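PDB 5D8N: leucine aminopeptidase A1, chloroplastic from Solanum lycopersicum, which removes N-terminal amino acids, preferably leucine, from peptides as a two-metal aminopeptidase of the M17 family, works as a homohexamer and also acts as a chaperone. Local coordinates for residues L295-G307 with M322-A335. The protein carries 1 engineered substitution. Residues are numbered along the deposited sequence; the frame is centred on the assembly and turned at random.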
loop_
_atom_site.group_PDB
_atom_site.type_symbol
_atom_site.label_atom_id
_atom_site.label_comp_id
_atom_site.label_asym_id
_atom_site.label_seq_id
_atom_site.Cartn_x
_atom_site.Cartn_y
_atom_site.Cartn_z
ATOM N N LEU A 295 4.981 -29.768 36.437
ATOM C CA LEU A 295 4.769 -28.546 35.648
ATOM C C LEU A 295 5.469 -28.690 34.304
ATOM O O LEU A 295 6.526 -29.324 34.210
ATOM C CB LEU A 295 5.331 -27.346 36.404
ATOM C CG LEU A 295 4.936 -27.214 37.879
ATOM C CD1 LEU A 295 5.756 -26.106 38.527
ATOM C CD2 LEU A 295 3.453 -26.913 38.027
ATOM N N ALA A 296 4.950 -28.002 33.290
ATOM C CA ALA A 296 5.672 -27.807 32.045
ATOM C C ALA A 296 5.805 -26.337 31.656
ATOM O O ALA A 296 4.869 -25.549 31.740
ATOM C CB ALA A 296 5.019 -28.581 30.898
ATOM N N LEU A 297 6.924 -26.056 31.009
ATOM C CA LEU A 297 7.193 -24.755 30.421
ATOM C C LEU A 297 7.499 -25.010 28.955
ATOM O O LEU A 297 8.477 -25.688 28.639
ATOM C CB LEU A 297 8.402 -24.109 31.103
ATOM C CG LEU A 297 8.249 -23.858 32.601
ATOM C CD1 LEU A 297 9.534 -23.312 33.176
ATOM C CD2 LEU A 297 7.118 -22.856 32.809
ATOM N N VAL A 298 6.645 -24.483 28.082
ATOM C CA VAL A 298 6.744 -24.670 26.645
ATOM C C VAL A 298 7.109 -23.353 25.956
ATOM O O VAL A 298 6.458 -22.327 26.180
ATOM C CB VAL A 298 5.402 -25.159 26.088
ATOM C CG1 VAL A 298 5.489 -25.282 24.572
ATOM C CG2 VAL A 298 5.068 -26.500 26.711
ATOM N N GLY A 299 8.165 -23.378 25.150
ATOM C CA GLY A 299 8.635 -22.168 24.479
ATOM C C GLY A 299 8.623 -22.308 22.974
ATOM O O GLY A 299 9.057 -23.322 22.428
ATOM N N LYS A 300 8.065 -21.316 22.293
ATOM C CA LYS A 300 8.141 -21.274 20.841
ATOM C C LYS A 300 9.598 -21.165 20.402
ATOM O O LYS A 300 10.332 -20.281 20.828
ATOM C CB LYS A 300 7.335 -20.094 20.297
ATOM C CG LYS A 300 7.418 -19.964 18.793
ATOM C CD LYS A 300 6.505 -18.863 18.280
ATOM C CE LYS A 300 7.321 -17.904 17.443
ATOM N NZ LYS A 300 6.484 -17.209 16.463
ATOM N N GLY A 301 10.011 -22.042 19.502
ATOM C CA GLY A 301 11.414 -22.129 19.108
ATOM C C GLY A 301 11.629 -22.157 17.603
ATOM O O GLY A 301 12.410 -22.938 17.063
ATOM N N LEU A 302 11.047 -21.191 16.919
ATOM C CA LEU A 302 11.453 -20.885 15.552
ATOM C C LEU A 302 12.705 -20.019 15.627
ATOM O O LEU A 302 12.661 -18.848 16.049
ATOM C CB LEU A 302 10.326 -20.160 14.819
ATOM C CG LEU A 302 9.329 -21.115 14.158
ATOM C CD1 LEU A 302 8.587 -21.893 15.218
ATOM C CD2 LEU A 302 8.340 -20.311 13.324
ATOM N N THR A 303 13.816 -20.621 15.217
ATOM C CA THR A 303 15.109 -19.971 15.268
ATOM C C THR A 303 15.205 -18.905 14.177
ATOM O O THR A 303 15.858 -17.871 14.328
ATOM C CB THR A 303 16.251 -20.997 15.087
ATOM O OG1 THR A 303 16.124 -21.694 13.846
ATOM C CG2 THR A 303 16.245 -21.986 16.222
ATOM N N PHE A 304 14.378 -19.090 13.161
ATOM C CA PHE A 304 14.033 -18.029 12.220
ATOM C C PHE A 304 12.600 -18.234 11.735
ATOM O O PHE A 304 12.189 -19.353 11.383
ATOM C CB PHE A 304 14.982 -18.047 11.009
ATOM C CG PHE A 304 14.627 -17.048 9.947
ATOM C CD1 PHE A 304 14.844 -15.699 10.138
ATOM C CD2 PHE A 304 13.984 -17.454 8.791
ATOM C CE1 PHE A 304 14.374 -14.767 9.231
ATOM C CE2 PHE A 304 13.524 -16.522 7.873
ATOM C CZ PHE A 304 13.711 -15.173 8.097
ATOM N N ASP A 305 11.887 -17.121 11.621
ATOM C CA ASP A 305 10.522 -17.122 11.107
ATOM C C ASP A 305 10.351 -16.283 9.838
ATOM O O ASP A 305 10.401 -15.053 9.898
ATOM C CB ASP A 305 9.575 -16.631 12.192
ATOM C CG ASP A 305 8.128 -16.976 11.900
ATOM O OD1 ASP A 305 7.834 -17.308 10.726
ATOM O OD2 ASP A 305 7.334 -16.948 12.869
ATOM N N SER A 306 10.177 -16.978 8.710
ATOM C CA SER A 306 9.986 -16.414 7.365
ATOM C C SER A 306 8.858 -15.386 7.283
ATOM O O SER A 306 8.887 -14.511 6.411
ATOM C CB SER A 306 9.655 -17.523 6.345
ATOM O OG SER A 306 10.746 -17.895 5.515
ATOM N N GLY A 307 7.812 -15.579 8.081
ATOM C CA GLY A 307 6.723 -14.609 8.154
ATOM C C GLY A 307 6.953 -13.405 9.051
ATOM O O GLY A 307 8.088 -12.993 9.283
ATOM N N MET A 322 11.786 -7.638 12.930
ATOM C CA MET A 322 11.406 -8.554 14.010
ATOM C C MET A 322 12.616 -9.350 14.518
ATOM O O MET A 322 13.048 -10.340 13.911
ATOM C CB MET A 322 10.290 -9.499 13.544
ATOM C CG MET A 322 10.148 -10.781 14.354
ATOM S SD MET A 322 9.263 -12.152 13.574
ATOM C CE MET A 322 10.405 -12.682 12.292
ATOM N N LYS A 323 13.135 -8.915 15.662
ATOM C CA LYS A 323 14.315 -9.518 16.280
ATOM C C LYS A 323 13.958 -10.319 17.530
ATOM O O LYS A 323 14.831 -10.849 18.220
ATOM C CB LYS A 323 15.318 -8.404 16.581
ATOM C CG LYS A 323 15.781 -7.683 15.318
ATOM C CD LYS A 323 17.084 -6.939 15.512
ATOM C CE LYS A 323 18.244 -7.918 15.612
ATOM N NZ LYS A 323 19.488 -7.214 16.041
ATOM N N ASN A 324 12.663 -10.592 17.648
ATOM C CA ASN A 324 12.108 -11.281 18.792
ATOM C C ASN A 324 11.982 -12.791 18.622
ATOM O O ASN A 324 11.472 -13.458 19.527
ATOM C CB ASN A 324 10.760 -10.642 19.147
ATOM C CG ASN A 324 9.710 -10.841 18.074
ATOM O OD1 ASN A 324 9.912 -11.614 17.133
ATOM N ND2 ASN A 324 8.569 -10.162 18.225
ATOM N N ASP A 325 12.352 -13.314 17.451
ATOM C CA ASP A 325 12.290 -14.758 17.167
ATOM C C ASP A 325 12.910 -15.506 18.343
ATOM O O ASP A 325 13.933 -15.066 18.889
ATOM C CB ASP A 325 13.103 -15.139 15.917
ATOM C CG ASP A 325 12.373 -14.817 14.619
ATOM O OD1 ASP A 325 11.175 -14.434 14.697
ATOM O OD2 ASP A 325 13.007 -14.949 13.533
ATOM N N MET A 326 12.238 -16.574 18.760
ATOM C CA MET A 326 12.792 -17.489 19.747
ATOM C C MET A 326 12.817 -16.941 21.182
ATOM O O MET A 326 13.427 -17.537 22.057
ATOM C CB MET A 326 14.211 -17.860 19.303
ATOM C CG MET A 326 14.510 -19.337 19.162
ATOM S SD MET A 326 16.306 -19.249 19.172
ATOM C CE MET A 326 16.629 -18.537 20.768
ATOM N N GLY A 327 12.209 -15.792 21.435
ATOM C CA GLY A 327 12.173 -15.247 22.789
ATOM C C GLY A 327 11.572 -16.203 23.811
ATOM O O GLY A 327 11.955 -16.208 24.982
ATOM N N GLY A 328 10.588 -16.971 23.359
ATOM C CA GLY A 328 9.863 -17.882 24.216
ATOM C C GLY A 328 10.764 -19.040 24.602
ATOM O O GLY A 328 10.886 -19.384 25.781
ATOM N N ALA A 329 11.373 -19.667 23.606
ATOM C CA ALA A 329 12.306 -20.741 23.880
ATOM C C ALA A 329 13.420 -20.260 24.787
ATOM O O ALA A 329 13.928 -20.994 25.642
ATOM C CB ALA A 329 12.888 -21.277 22.583
ATOM N N ALA A 330 13.911 -19.066 24.509
ATOM C CA ALA A 330 15.020 -18.531 25.296
ATOM C C ALA A 330 14.647 -18.386 26.768
ATOM O O ALA A 330 15.466 -18.644 27.645
ATOM C CB ALA A 330 15.451 -17.201 24.721
ATOM N N ALA A 331 13.417 -17.959 27.038
ATOM C CA ALA A 331 12.982 -17.783 28.413
ATOM C C ALA A 331 12.858 -19.142 29.088
ATOM O O ALA A 331 13.234 -19.321 30.251
ATOM C CB ALA A 331 11.660 -17.036 28.475
ATOM N N VAL A 332 12.389 -20.119 28.327
ATOM C CA VAL A 332 12.276 -21.469 28.870
ATOM C C VAL A 332 13.638 -22.077 29.217
ATOM O O VAL A 332 13.831 -22.647 30.293
ATOM C CB VAL A 332 11.457 -22.354 27.925
ATOM C CG1 VAL A 332 11.545 -23.820 28.278
ATOM C CG2 VAL A 332 9.992 -21.900 27.954
ATOM N N LEU A 333 14.589 -21.987 28.299
ATOM C CA LEU A 333 15.927 -22.542 28.573
ATOM C C LEU A 333 16.663 -21.763 29.658
ATOM O O LEU A 333 17.341 -22.339 30.502
ATOM C CB LEU A 333 16.745 -22.583 27.294
ATOM C CG LEU A 333 16.177 -23.567 26.262
ATOM C CD1 LEU A 333 17.006 -23.506 25.001
ATOM C CD2 LEU A 333 16.157 -25.006 26.735
ATOM N N GLY A 334 16.449 -20.450 29.680
ATOM C CA GLY A 334 16.944 -19.613 30.768
ATOM C C GLY A 334 16.409 -20.023 32.124
ATOM O O GLY A 334 17.150 -20.132 33.099
ATOM N N ALA A 335 15.138 -20.380 32.160
ATOM C CA ALA A 335 14.555 -20.860 33.397
ATOM C C ALA A 335 15.215 -22.167 33.838
ATOM O O ALA A 335 15.419 -22.385 35.032
ATOM C CB ALA A 335 13.047 -21.031 33.251
HETATM O O HOH W 1 8.518 -14.975 15.834
HETATM O O HOH W 2 10.330 -18.095 17.686
HETATM O O HOH W 3 15.789 -15.005 14.050
#
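The two-metal active site of the M17 catalytic domain is built here, where the end of strand 293-305 meets the turn leading into helix 327-342. K300, D305 and D325 bind the catalytic magnesium ions, although in this model the D325 side chain lies about 6 Å from a magnesium, too far to coordinate it. The backbone N of D305 donates to D325 OD2 over 3.1 Å, arriving from above the carboxylate plane. CG of D325 sits beside its backbone N (chi1 -79°), with OD1 3.7 Å from D305 CB. OD1 accepts a hydrogen bond from a water that in turn accepts from K300 NZ, while OD2 also accepts from a second water tied to T303 O. K300 NZ is further held by T412 O. At the next residue, a third water bridges M326 N, at the helix N-cap, and L302 O. A329 N then donates to K300 O at 3.0 Å, and G299 lets the helix come close, its CA 3.8 Å from A329 N. An alanine here, lacking D325's carboxylate, would probably leave D305 N and two waters without that acceptor and weaken magnesium binding. The close carboxylates (D305 OD2 to D325 OD1, 4.9 Å) would probably repel each other without a metal, and K300 is likely to offset part of that charge.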